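Local coordinates for uncharacterized protein (Deinococcus radiodurans, PDB 2A1V) that is of unknown function but belongs to the YjbR family, some of whose members are thought to bind DNA, at residues T5-V10 with V99-L104; R14-E19 with E106-S111; D31-F36 with L49-Q54; L59-D64 with H89-T94. One frame throughout, in Å; residues are numbered along the deposited sequence.

Interaction 1. Residues T5-V10 with V99-L104; sequences TPMQTV and VPAELL
M7 lies against A101 with their CA atoms 5.4 Å apart, where the irregular chain of T5-V10, leading to helix 10-17, passes the start of helix 101-119 without forming a direct hydrogen bond to it. The contact joins the N-terminal arm of this YjbR-family protein to the first turn of that long helix: P100 takes the N-cap position, and its carbonyl O accepts from L104 N, closing the turn that presents A101 and L104 on one face. M7 itself has a left-handed backbone conformation, uncommon for a residue other than glycine, with CB directed at the helix. Its CG stands beside the backbone N (chi1 -65°), and further bends at chi2 and chi3 (-68° and -75°) bring CE to the backbone C and O of L104. CB of M7 meets CD1 of L104 at 3.8 Å, and CG of M7 rests 3.6 Å from the carbonyl O of A101. The M7 and L104 chains slide past each other in opposite directions, which flexible methionine allows. An alanine at M7 would keep the CB contact with L104, but losing CG, SD and CE would probably open a gap over the backbone of A101 and L104. The small methyl of A101 suits the tight approach of the arm, its CB lying 3.3 Å from T5 O. A water bridges the two segments, donating to V99 O at 2.7 Å and, weakly, to P6 O at 3.3 Å.

Interaction 2. Residues R14-E19 with E106-S111; sequences RSVCDE and ELLRGS
NH2 of R109 donates to OE1 of E19 at 3.1 Å with a fairly straight N-H...O angle of 155°, a salt bridge between segment 14-19 and helix 101-119. OE1 lies close to the guanidinium plane and is met on its syn side, yet the carboxylate and guanidinium planes stand 88° apart, and the pair meets through one oxygen and one nitrogen. NH1 of R109 has another partner, the carbonyl O of E135, which helps fix the rotation of the guanidinium. Beside the salt bridge the two segments touch through hydrocarbon. V16 and L108 reach toward each other tip to tip, CG1 of V16 lying 3.6 Å from CD2 of L108. The leucine CG is anti to its backbone N (chi1 176°); CD2 serves both V16 and C17, while CD1 meets SG of C17 at 4.1 Å. CG1 of V16 also approaches CG of R109 at 4.2 Å, so the arginine lends its aliphatic stem to the apolar layer and its guanidinium to E19 and E135. The opposite charges would probably offset one another in part at this partly exposed edge, while V16, C17 and L108 hold the contact by apolar packing.

Interaction 3. Residues D31-F36 with L49-Q54; sequences DETLVF and LTDITQ
T33 and D51 face each other, CA atoms 4.2 Å apart, as a non-hydrogen-bonded pair of the antiparallel hairpin made by strands 33-38 and 43-51, part of the six-stranded sheet. Backbone bonds zip the neighbouring positions: L34 N to T50 O, T50 N to L34 O, and, past the end of the regular strand, I52 N to E32 O at 3.1 Å.

Side-chain polar bonds shape the end of the hairpin where the first strand starts and the second finishes. OG1 of T33 sits beside its own backbone N (chi1 -52°), which lets the hydroxyl join the amide at OD1 of D31, both from the same face of the carboxylate, the hydroxyl at 2.6 Å; the amide bond makes an Asx turn. A valine in place of T33 would remove the hydroxyl and would probably leave OD1 of D31 less firmly held. D51 repeats the Asx turn, its OD1 accepting from T53 N, and also begins a type I beta turn that ends at Q54.

Apolar contacts lie on both faces. CG2 of T33 touches CB of L49 at 4.1 Å, and V35 adds CG2 to CG of L49. On the other face CB of L34 meets CG2 of I52 at 3.8 Å, the branched isoleucine placing CG2 against the leucine. A water spans the strands, accepting from E32 N and donating to OD1 of D51 at 2.8 Å.

Interaction 4. Residues L59-D64 with H89-T94; sequences LSLKVD and HWVTVT
K62 and W90 each hold CG beside the backbone N (chi1 -54° and -67°), which sends the lysine stem over one face of the indole. CG of K62 lies 3.5 Å from the centroid of the six-membered ring, 11° off its normal, a CH-pi contact; CD and CE continue toward the NE1 side, CE lying 3.7 Å from NE1. The methylene stem of the lysine covers that one face, its NZ ends 4.2 Å from NE1 of W90, and CE also meets CB of H89. The edge of the indole sits against S60, whose carbonyl O is 3.7 Å from CZ3.

These groups ride on an antiparallel pair of strands, 59-62 and 90-94. L59 and V93 exchange two bonds, 2.7 Å each between L59 N and V93 O and between V93 N and L59 O; L61 and V91 exchange another two, and V63 N reaches H89 O. Between the L59-V93 and L61-V91 pairs, S60 OG and T92 OG1 form a hydrogen bond whose modelled length of 2.5 Å is doubtfully short; small hydroxyl residues fit this close non-hydrogen-bonded pair, and T92 OG1 is also bonded to Y83 N.

On the other face, in the conformers modelled here, V91 packs with L61 and V63. That aliphatic face leans on helix 101-119 through L61 and V93, while W90 packs on M46 and L49, and the pair lies inside the sheet, between strands 43-51 and 79-81.

Helix 101-119 serves both interaction 1 and interaction 2, whose centres lie about 10 Å apart; CE of M7 meets CD2 of L108 at 3.9 Å, continuing one apolar seam. Interaction 2 also reaches the sheet: CB of C17 touches CD2 of F36 at 3.6 Å in the first strand of interaction 3, and OG of S111 is probably hydrogen-bonded to K62 N of interaction 4 at 2.8 Å. Interactions 3 and 4 share the sheet, strands 43-51 and 58-62 lying side by side with L49 O and S60 N 2.9 Å apart. Both lie, in sequence, inside the loops closed by interactions 1 and 2, where helix 101-119 meets the N-terminal segment. No ligand site is identified among them.

Interaction 1. Residues T5-V10 with V99-L104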
loop_
_atom_site.group_PDB
_atom_site.type_symbol
_atom_site.label_atom_id
_atom_site.label_comp_id
_atom_site.label_asym_id
_atom_site.label_seq_id
_atom_site.Cartn_x
_atom_site.Cartn_y
_atom_site.Cartn_z
ATOM N N THR A 5 2.895 -13.138 -6.560
ATOM C CA THR A 5 4.286 -13.132 -6.154
ATOM C C THR A 5 4.335 -13.449 -4.655
ATOM O O THR A 5 3.301 -13.382 -3.944
ATOM C CB THR A 5 4.975 -11.774 -6.399
ATOM O OG1 THR A 5 4.424 -10.770 -5.529
ATOM C CG2 THR A 5 4.908 -11.360 -7.885
ATOM N N PRO A 6 5.535 -13.753 -4.165
ATOM C CA PRO A 6 5.794 -13.934 -2.737
ATOM C C PRO A 6 5.644 -12.681 -1.832
ATOM O O PRO A 6 5.814 -12.818 -0.633
ATOM C CB PRO A 6 7.257 -14.370 -2.712
ATOM C CG PRO A 6 7.572 -14.764 -4.142
ATOM C CD PRO A 6 6.755 -13.918 -4.976
ATOM N N MET A 7 5.394 -11.497 -2.403
ATOM C CA MET A 7 5.365 -10.213 -1.672
ATOM C C MET A 7 6.498 -10.021 -0.629
ATOM O O MET A 7 6.264 -9.771 0.573
ATOM C CB MET A 7 4.016 -10.010 -1.028
ATOM C CG MET A 7 2.887 -9.860 -2.036
ATOM S SD MET A 7 2.949 -8.337 -3.014
ATOM C CE MET A 7 2.392 -7.165 -1.770
ATOM N N GLN A 8 7.718 -10.172 -1.112
ATOM C CA GLN A 8 8.872 -10.142 -0.260
ATOM C C GLN A 8 9.982 -9.208 -0.790
ATOM O O GLN A 8 10.948 -8.896 -0.046
ATOM C CB GLN A 8 9.359 -11.581 0.011
ATOM C CG GLN A 8 8.534 -12.282 1.126
ATOM C CD GLN A 8 9.078 -13.633 1.588
ATOM O OE1 GLN A 8 10.171 -13.707 2.138
ATOM N NE2 GLN A 8 8.310 -14.705 1.367
ATOM N N THR A 9 9.863 -8.754 -2.044
ATOM C CA THR A 9 10.867 -7.874 -2.628
ATOM C C THR A 9 10.229 -6.624 -3.178
ATOM O O THR A 9 9.048 -6.576 -3.432
ATOM C CB THR A 9 11.627 -8.550 -3.830
ATOM O OG1 THR A 9 10.703 -8.790 -4.905
ATOM C CG2 THR A 9 12.303 -9.899 -3.423
ATOM N N VAL A 10 11.064 -5.641 -3.430
ATOM C CA VAL A 10 10.667 -4.390 -4.029
ATOM C C VAL A 10 10.076 -4.670 -5.387
ATOM O O VAL A 10 9.101 -4.040 -5.744
ATOM C CB VAL A 10 11.893 -3.402 -4.160
ATOM C CG1 VAL A 10 11.481 -2.105 -4.772
ATOM C CG2 VAL A 10 12.486 -3.136 -2.806
ATOM N N VAL A 99 3.103 -13.232 6.759
ATOM C CA VAL A 99 1.726 -12.875 6.408
ATOM C C VAL A 99 1.494 -13.367 4.966
ATOM O O VAL A 99 2.331 -13.130 4.093
ATOM C CB VAL A 99 1.518 -11.327 6.538
ATOM C CG1 VAL A 99 0.188 -10.880 5.993
ATOM C CG2 VAL A 99 1.675 -10.894 7.986
ATOM N N PRO A 100 0.385 -14.090 4.722
ATOM C CA PRO A 100 0.125 -14.619 3.412
ATOM C C PRO A 100 0.200 -13.567 2.303
ATOM O O PRO A 100 -0.363 -12.503 2.443
ATOM C CB PRO A 100 -1.311 -15.166 3.555
ATOM C CG PRO A 100 -1.441 -15.526 4.952
ATOM C CD PRO A 100 -0.668 -14.492 5.673
ATOM N N ALA A 101 0.898 -13.918 1.231
ATOM C CA ALA A 101 1.139 -13.064 0.076
ATOM C C ALA A 101 -0.143 -12.500 -0.523
ATOM O O ALA A 101 -0.185 -11.336 -0.959
ATOM C CB ALA A 101 1.889 -13.834 -0.984
ATOM N N GLU A 102 -1.169 -13.350 -0.550
ATOM C CA GLU A 102 -2.432 -12.953 -1.159
ATOM C C GLU A 102 -3.084 -11.861 -0.300
ATOM O O GLU A 102 -3.521 -10.860 -0.851
ATOM C CB GLU A 102 -3.329 -14.176 -1.386
ATOM C CG GLU A 102 -4.759 -13.908 -1.811
ATOM C CD GLU A 102 -5.489 -15.207 -1.959
ATOM O OE1 GLU A 102 -5.264 -15.875 -2.985
ATOM O OE2 GLU A 102 -6.219 -15.591 -1.030
ATOM N N LEU A 103 -3.091 -12.029 1.025
ATOM C CA LEU A 103 -3.562 -10.987 1.917
ATOM C C LEU A 103 -2.766 -9.679 1.730
ATOM O O LEU A 103 -3.363 -8.606 1.602
ATOM C CB LEU A 103 -3.504 -11.447 3.369
ATOM C CG LEU A 103 -3.835 -10.385 4.406
ATOM C CD1 LEU A 103 -5.238 -9.799 4.207
ATOM C CD2 LEU A 103 -3.717 -11.002 5.843
ATOM N N LEU A 104 -1.444 -9.786 1.712
ATOM C CA LEU A 104 -0.547 -8.626 1.509
ATOM C C LEU A 104 -0.850 -7.862 0.227
ATOM O O LEU A 104 -0.860 -6.655 0.236
ATOM C CB LEU A 104 0.909 -9.071 1.495
ATOM C CG LEU A 104 1.491 -9.610 2.830
ATOM C CD1 LEU A 104 2.874 -10.170 2.624
ATOM C CD2 LEU A 104 1.546 -8.564 3.889
HETATM O O HOH W 1 4.337 -13.180 2.302
#

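Interaction 2. Residues R14-E19 with E106-S111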
loop_
_atom_site.group_PDB
_atom_site.type_symbol
_atom_site.label_atom_id
_atom_site.label_comp_id
_atom_site.label_asym_id
_atom_site.label_seq_id
_atom_site.Cartn_x
_atom_site.Cartn_y
_atom_site.Cartn_z
ATOM N N ARG A 14 6.625 -3.251 -6.880
ATOM C CA ARG A 14 6.543 -2.588 -8.167
ATOM C C ARG A 14 5.549 -3.281 -9.070
ATOM O O ARG A 14 4.738 -2.646 -9.697
ATOM C CB ARG A 14 7.905 -2.530 -8.854
ATOM C CG ARG A 14 8.875 -1.604 -8.220
ATOM C CD ARG A 14 9.773 -0.908 -9.169
ATOM N NE ARG A 14 10.533 0.111 -8.482
ATOM C CZ ARG A 14 11.697 -0.085 -7.932
ATOM N NH1 ARG A 14 12.260 -1.272 -8.008
ATOM N NH2 ARG A 14 12.313 0.897 -7.328
ATOM N N SER A 15 5.615 -4.599 -9.106
ATOM C CA SER A 15 4.776 -5.364 -9.989
ATOM C C SER A 15 3.286 -5.123 -9.717
ATOM O O SER A 15 2.465 -5.226 -10.642
ATOM C CB SER A 15 5.122 -6.884 -9.955
ATOM O OG SER A 15 4.570 -7.564 -8.811
ATOM N N VAL A 16 2.932 -4.861 -8.461
ATOM C CA VAL A 16 1.544 -4.636 -8.103
ATOM C C VAL A 16 1.221 -3.193 -8.443
ATOM O O VAL A 16 0.255 -2.910 -9.153
ATOM C CB VAL A 16 1.292 -4.944 -6.619
ATOM C CG1 VAL A 16 -0.075 -4.386 -6.171
ATOM C CG2 VAL A 16 1.376 -6.451 -6.397
ATOM N N CYS A 17 2.089 -2.280 -8.020
ATOM C CA CYS A 17 1.816 -0.830 -8.159
ATOM C C CYS A 17 1.882 -0.313 -9.607
ATOM O O CYS A 17 1.206 0.619 -9.935
ATOM C CB CYS A 17 2.730 -0.015 -7.211
ATOM S SG CYS A 17 2.446 -0.443 -5.515
ATOM N N ASP A 18 2.684 -0.962 -10.450
ATOM C CA ASP A 18 2.822 -0.616 -11.865
ATOM C C ASP A 18 1.482 -0.757 -12.600
ATOM O O ASP A 18 1.277 -0.104 -13.610
ATOM C CB ASP A 18 3.840 -1.530 -12.582
ATOM C CG ASP A 18 5.291 -1.124 -12.367
ATOM O OD1 ASP A 18 5.601 -0.057 -11.791
ATOM O OD2 ASP A 18 6.150 -1.904 -12.788
ATOM N N GLU A 19 0.603 -1.627 -12.115
ATOM C CA GLU A 19 -0.734 -1.825 -12.705
ATOM C C GLU A 19 -1.844 -0.865 -12.228
ATOM O O GLU A 19 -2.978 -0.935 -12.735
ATOM C CB GLU A 19 -1.270 -3.173 -12.319
ATOM C CG GLU A 19 -0.336 -4.303 -12.422
ATOM C CD GLU A 19 -0.890 -5.442 -11.609
ATOM O OE1 GLU A 19 -1.749 -5.100 -10.724
ATOM O OE2 GLU A 19 -0.479 -6.625 -11.826
ATOM N N GLU A 106 -3.720 -7.836 -1.576
ATOM C CA GLU A 106 -5.002 -7.201 -1.331
ATOM C C GLU A 106 -4.924 -5.986 -0.397
ATOM O O GLU A 106 -5.711 -5.019 -0.562
ATOM C CB GLU A 106 -5.906 -8.233 -0.710
ATOM C CG GLU A 106 -7.349 -7.800 -0.491
ATOM C CD GLU A 106 -7.779 -7.690 0.983
ATOM O OE1 GLU A 106 -7.669 -8.708 1.736
ATOM O OE2 GLU A 106 -8.280 -6.580 1.349
ATOM N N LEU A 107 -4.037 -6.031 0.608
ATOM C CA LEU A 107 -3.913 -4.877 1.510
ATOM C C LEU A 107 -3.284 -3.742 0.753
ATOM O O LEU A 107 -3.703 -2.594 0.927
ATOM C CB LEU A 107 -3.115 -5.167 2.762
ATOM C CG LEU A 107 -3.806 -6.139 3.709
ATOM C CD1 LEU A 107 -2.775 -6.515 4.840
ATOM C CD2 LEU A 107 -5.066 -5.562 4.218
ATOM N N LEU A 108 -2.359 -4.070 -0.146
ATOM C CA LEU A 108 -1.666 -3.054 -0.934
ATOM C C LEU A 108 -2.611 -2.385 -1.922
ATOM O O LEU A 108 -2.694 -1.178 -2.000
ATOM C CB LEU A 108 -0.462 -3.681 -1.592
ATOM C CG LEU A 108 0.358 -2.812 -2.542
ATOM C CD1 LEU A 108 0.815 -1.479 -1.931
ATOM C CD2 LEU A 108 1.509 -3.615 -3.029
ATOM N N ARG A 109 -3.410 -3.191 -2.602
ATOM C CA ARG A 109 -4.485 -2.680 -3.469
ATOM C C ARG A 109 -5.535 -1.948 -2.676
ATOM O O ARG A 109 -6.014 -0.917 -3.123
ATOM C CB ARG A 109 -5.145 -3.809 -4.258
ATOM C CG ARG A 109 -4.204 -4.371 -5.270
ATOM C CD ARG A 109 -4.748 -5.632 -5.968
ATOM N NE ARG A 109 -4.308 -5.543 -7.356
ATOM C CZ ARG A 109 -5.094 -5.696 -8.414
ATOM N NH1 ARG A 109 -6.380 -6.064 -8.249
ATOM N NH2 ARG A 109 -4.570 -5.501 -9.631
ATOM N N GLY A 110 -5.844 -2.445 -1.479
ATOM C CA GLY A 110 -6.809 -1.771 -0.629
ATOM C C GLY A 110 -6.384 -0.370 -0.183
ATOM O O GLY A 110 -7.231 0.558 -0.063
ATOM N N SER A 111 -5.085 -0.218 0.109
ATOM C CA SER A 111 -4.531 1.052 0.589
ATOM C C SER A 111 -4.662 2.119 -0.533
ATOM O O SER A 111 -5.167 3.200 -0.310
ATOM C CB SER A 111 -3.059 0.867 1.013
ATOM O OG SER A 111 -2.484 2.094 1.437
#

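Interaction 3. Residues D31-F36 with L49-Q54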
loop_
_atom_site.group_PDB
_atom_site.type_symbol
_atom_site.label_atom_id
_atom_site.label_comp_id
_atom_site.label_asym_id
_atom_site.label_seq_id
_atom_site.Cartn_x
_atom_site.Cartn_y
_atom_site.Cartn_z
ATOM N N ASP A 31 16.498 9.482 2.974
ATOM C CA ASP A 31 16.873 8.072 2.978
ATOM C C ASP A 31 16.334 7.274 1.761
ATOM O O ASP A 31 15.886 7.878 0.731
ATOM C CB ASP A 31 16.489 7.438 4.318
ATOM C CG ASP A 31 14.929 7.318 4.560
ATOM O OD1 ASP A 31 14.077 7.628 3.717
ATOM O OD2 ASP A 31 14.563 6.891 5.669
ATOM N N GLU A 32 16.422 5.934 1.870
ATOM C CA GLU A 32 15.995 5.027 0.831
ATOM C C GLU A 32 14.525 4.648 0.952
ATOM O O GLU A 32 14.126 3.580 0.510
ATOM C CB GLU A 32 16.870 3.758 0.800
ATOM C CG GLU A 32 18.364 3.895 1.230
ATOM C CD GLU A 32 19.171 5.000 0.531
ATOM O OE1 GLU A 32 18.668 5.731 -0.341
ATOM O OE2 GLU A 32 20.341 5.186 0.929
ATOM N N THR A 33 13.709 5.507 1.568
ATOM C CA THR A 33 12.262 5.281 1.587
ATOM C C THR A 33 11.577 5.557 0.200
ATOM O O THR A 33 11.387 6.687 -0.259
ATOM C CB THR A 33 11.598 6.060 2.747
ATOM O OG1 THR A 33 12.271 5.754 3.995
ATOM C CG2 THR A 33 10.086 5.644 2.874
ATOM N N LEU A 34 11.256 4.467 -0.465
ATOM C CA LEU A 34 10.421 4.459 -1.646
ATOM C C LEU A 34 8.940 4.706 -1.274
ATOM O O LEU A 34 8.357 4.020 -0.429
ATOM C CB LEU A 34 10.564 3.120 -2.350
ATOM C CG LEU A 34 9.842 2.923 -3.682
ATOM C CD1 LEU A 34 10.272 3.939 -4.815
ATOM C CD2 LEU A 34 10.073 1.489 -4.123
ATOM N N VAL A 35 8.362 5.703 -1.934
ATOM C CA VAL A 35 6.986 6.131 -1.695
ATOM C C VAL A 35 6.169 6.011 -2.987
ATOM O O VAL A 35 6.555 6.483 -4.043
ATOM C CB VAL A 35 6.949 7.562 -1.147
ATOM C CG1 VAL A 35 5.529 7.956 -0.748
ATOM C CG2 VAL A 35 7.877 7.721 0.063
ATOM N N PHE A 36 5.064 5.300 -2.886
ATOM C CA PHE A 36 4.089 5.182 -3.964
ATOM C C PHE A 36 2.962 6.148 -3.686
ATOM O O PHE A 36 2.357 6.144 -2.599
ATOM C CB PHE A 36 3.546 3.758 -4.100
ATOM C CG PHE A 36 4.603 2.731 -4.318
ATOM C CD1 PHE A 36 5.230 2.119 -3.238
ATOM C CD2 PHE A 36 4.953 2.353 -5.614
ATOM C CE1 PHE A 36 6.223 1.154 -3.428
ATOM C CE2 PHE A 36 5.913 1.366 -5.830
ATOM C CZ PHE A 36 6.558 0.769 -4.743
ATOM N N LEU A 49 4.638 2.749 1.424
ATOM C CA LEU A 49 6.034 3.154 1.569
ATOM C C LEU A 49 6.875 1.968 2.052
ATOM O O LEU A 49 6.396 1.127 2.856
ATOM C CB LEU A 49 6.212 4.267 2.614
ATOM C CG LEU A 49 5.391 5.520 2.784
ATOM C CD1 LEU A 49 3.923 5.217 3.188
ATOM C CD2 LEU A 49 6.146 6.340 3.867
ATOM N N THR A 50 8.128 1.923 1.634
ATOM C CA THR A 50 9.059 0.936 2.210
ATOM C C THR A 50 10.490 1.444 2.128
ATOM O O THR A 50 10.822 2.162 1.193
ATOM C CB THR A 50 8.957 -0.472 1.500
ATOM O OG1 THR A 50 9.623 -1.510 2.283
ATOM C CG2 THR A 50 9.509 -0.389 0.095
ATOM N N ASP A 51 11.325 1.055 3.091
ATOM C CA ASP A 51 12.729 1.438 3.128
ATOM C C ASP A 51 13.495 0.293 2.477
ATOM O O ASP A 51 13.604 -0.832 3.024
ATOM C CB ASP A 51 13.173 1.725 4.562
ATOM C CG ASP A 51 14.646 2.062 4.677
ATOM O OD1 ASP A 51 15.415 2.039 3.661
ATOM O OD2 ASP A 51 15.041 2.331 5.830
ATOM N N ILE A 52 13.991 0.581 1.276
ATOM C CA ILE A 52 14.550 -0.441 0.387
ATOM C C ILE A 52 15.900 -0.966 0.797
ATOM O O ILE A 52 16.340 -1.967 0.261
ATOM C CB ILE A 52 14.574 -0.005 -1.107
ATOM C CG1 ILE A 52 15.636 1.055 -1.424
ATOM C CG2 ILE A 52 13.189 0.445 -1.556
ATOM C CD1 ILE A 52 15.976 1.104 -2.965
ATOM N N THR A 53 16.561 -0.327 1.770
ATOM C CA THR A 53 17.798 -0.880 2.312
ATOM C C THR A 53 17.626 -1.923 3.454
ATOM O O THR A 53 18.632 -2.474 3.936
ATOM C CB THR A 53 18.804 0.219 2.786
ATOM O OG1 THR A 53 20.086 -0.387 3.023
ATOM C CG2 THR A 53 18.351 0.866 4.039
ATOM N N GLN A 54 16.398 -2.166 3.904
ATOM C CA GLN A 54 16.132 -3.166 4.949
ATOM C C GLN A 54 15.717 -4.538 4.379
ATOM O O GLN A 54 14.835 -4.642 3.495
ATOM C CB GLN A 54 15.002 -2.692 5.854
ATOM C CG GLN A 54 15.246 -1.422 6.628
ATOM C CD GLN A 54 14.070 -1.055 7.566
ATOM O OE1 GLN A 54 12.890 -0.925 7.134
ATOM N NE2 GLN A 54 14.400 -0.859 8.853
HETATM O O HOH W 2 17.110 4.178 4.358
#

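Interaction 4. Residues L59-D64 with H89-T94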
loop_
_atom_site.group_PDB
_atom_site.type_symbol
_atom_site.label_atom_id
_atom_site.label_comp_id
_atom_site.label_asym_id
_atom_site.label_seq_id
_atom_site.Cartn_x
_atom_site.Cartn_y
_atom_site.Cartn_z
ATOM N N LEU A 59 6.689 -2.869 4.966
ATOM C CA LEU A 59 5.752 -2.255 4.111
ATOM C C LEU A 59 4.687 -1.521 4.941
ATOM O O LEU A 59 3.921 -2.136 5.701
ATOM C CB LEU A 59 5.126 -3.323 3.206
ATOM C CG LEU A 59 4.089 -2.759 2.233
ATOM C CD1 LEU A 59 4.731 -1.748 1.323
ATOM C CD2 LEU A 59 3.361 -3.869 1.443
ATOM N N SER A 60 4.652 -0.209 4.760
ATOM C CA SER A 60 3.641 0.637 5.377
ATOM C C SER A 60 2.514 0.929 4.381
ATOM O O SER A 60 2.765 1.304 3.258
ATOM C CB SER A 60 4.260 1.942 5.903
ATOM O OG SER A 60 5.110 1.713 7.038
ATOM N N LEU A 61 1.293 0.809 4.867
ATOM C CA LEU A 61 0.118 0.965 4.047
ATOM C C LEU A 61 -1.081 1.426 4.886
ATOM O O LEU A 61 -1.057 1.352 6.106
ATOM C CB LEU A 61 -0.185 -0.349 3.281
ATOM C CG LEU A 61 -0.374 -1.674 4.034
ATOM C CD1 LEU A 61 -1.743 -1.795 4.644
ATOM C CD2 LEU A 61 -0.127 -2.866 3.104
ATOM N N LYS A 62 -2.111 1.926 4.199
ATOM C CA LYS A 62 -3.304 2.481 4.843
ATOM C C LYS A 62 -4.372 1.441 4.912
ATOM O O LYS A 62 -4.559 0.656 3.953
ATOM C CB LYS A 62 -3.880 3.700 4.091
ATOM C CG LYS A 62 -2.888 4.814 3.846
ATOM C CD LYS A 62 -3.524 6.226 3.795
ATOM C CE LYS A 62 -4.086 6.735 5.101
ATOM N NZ LYS A 62 -4.445 8.186 4.977
ATOM N N VAL A 63 -5.093 1.464 6.025
ATOM C CA VAL A 63 -6.129 0.461 6.338
ATOM C C VAL A 63 -7.257 1.130 7.078
ATOM O O VAL A 63 -7.033 2.090 7.776
ATOM C CB VAL A 63 -5.625 -0.691 7.274
ATOM C CG1 VAL A 63 -4.647 -1.604 6.589
ATOM C CG2 VAL A 63 -5.029 -0.131 8.561
ATOM N N ASP A 64 -8.477 0.632 6.917
ATOM C CA ASP A 64 -9.595 1.089 7.740
ATOM C C ASP A 64 -9.229 0.801 9.230
ATOM O O ASP A 64 -8.707 -0.234 9.502
ATOM C CB ASP A 64 -10.837 0.323 7.311
ATOM C CG ASP A 64 -11.924 0.370 8.340
ATOM O OD1 ASP A 64 -12.586 1.413 8.472
ATOM O OD2 ASP A 64 -12.128 -0.658 9.006
ATOM N N HIS A 89 -4.400 5.330 10.928
ATOM C CA HIS A 89 -4.705 4.912 9.544
ATOM C C HIS A 89 -3.688 4.030 8.854
ATOM O O HIS A 89 -4.014 3.355 7.876
ATOM C CB HIS A 89 -4.983 6.146 8.702
ATOM C CG HIS A 89 -6.115 6.981 9.228
ATOM N ND1 HIS A 89 -7.424 6.624 9.054
ATOM C CD2 HIS A 89 -6.133 8.121 9.957
ATOM C CE1 HIS A 89 -8.208 7.525 9.616
ATOM N NE2 HIS A 89 -7.449 8.449 10.170
ATOM N N TRP A 90 -2.481 4.006 9.379
ATOM C CA TRP A 90 -1.338 3.221 8.786
ATOM C C TRP A 90 -0.832 2.073 9.661
ATOM O O TRP A 90 -0.677 2.201 10.871
ATOM C CB TRP A 90 -0.148 4.122 8.581
ATOM C CG TRP A 90 -0.301 5.164 7.562
ATOM C CD1 TRP A 90 -0.851 6.353 7.735
ATOM C CD2 TRP A 90 0.124 5.107 6.194
ATOM N NE1 TRP A 90 -0.772 7.097 6.592
ATOM C CE2 TRP A 90 -0.178 6.356 5.618
ATOM C CE3 TRP A 90 0.731 4.120 5.396
ATOM C CZ2 TRP A 90 0.055 6.644 4.271
ATOM C CZ3 TRP A 90 0.994 4.423 4.045
ATOM C CH2 TRP A 90 0.643 5.661 3.504
ATOM N N VAL A 91 -0.549 0.955 9.031
ATOM C CA VAL A 91 0.168 -0.148 9.681
ATOM C C VAL A 91 1.446 -0.413 8.890
ATOM O O VAL A 91 1.546 -0.010 7.731
ATOM C CB VAL A 91 -0.666 -1.452 9.737
ATOM C CG1 VAL A 91 -1.903 -1.301 10.719
ATOM C CG2 VAL A 91 -1.090 -1.942 8.294
ATOM N N THR A 92 2.389 -1.106 9.513
ATOM C CA THR A 92 3.664 -1.488 8.878
ATOM C C THR A 92 3.761 -3.027 9.001
ATOM O O THR A 92 3.613 -3.589 10.083
ATOM C CB THR A 92 4.899 -0.688 9.551
ATOM O OG1 THR A 92 4.777 0.702 9.253
ATOM C CG2 THR A 92 6.262 -1.183 9.063
ATOM N N VAL A 93 3.895 -3.682 7.861
ATOM C CA VAL A 93 3.956 -5.133 7.728
ATOM C C VAL A 93 5.356 -5.572 7.336
ATOM O O VAL A 93 5.928 -5.069 6.322
ATOM C CB VAL A 93 3.013 -5.653 6.622
ATOM C CG1 VAL A 93 2.939 -7.139 6.671
ATOM C CG2 VAL A 93 1.655 -5.079 6.805
ATOM N N THR A 94 5.901 -6.512 8.121
ATOM C CA THR A 94 7.193 -7.101 7.785
ATOM C C THR A 94 7.029 -8.098 6.645
ATOM O O THR A 94 6.240 -9.042 6.747
ATOM C CB THR A 94 7.811 -7.775 9.039
ATOM O OG1 THR A 94 7.699 -6.876 10.146
ATOM C CG2 THR A 94 9.293 -8.128 8.827
HETATM O O HOH W 3 -7.828 4.413 7.163
#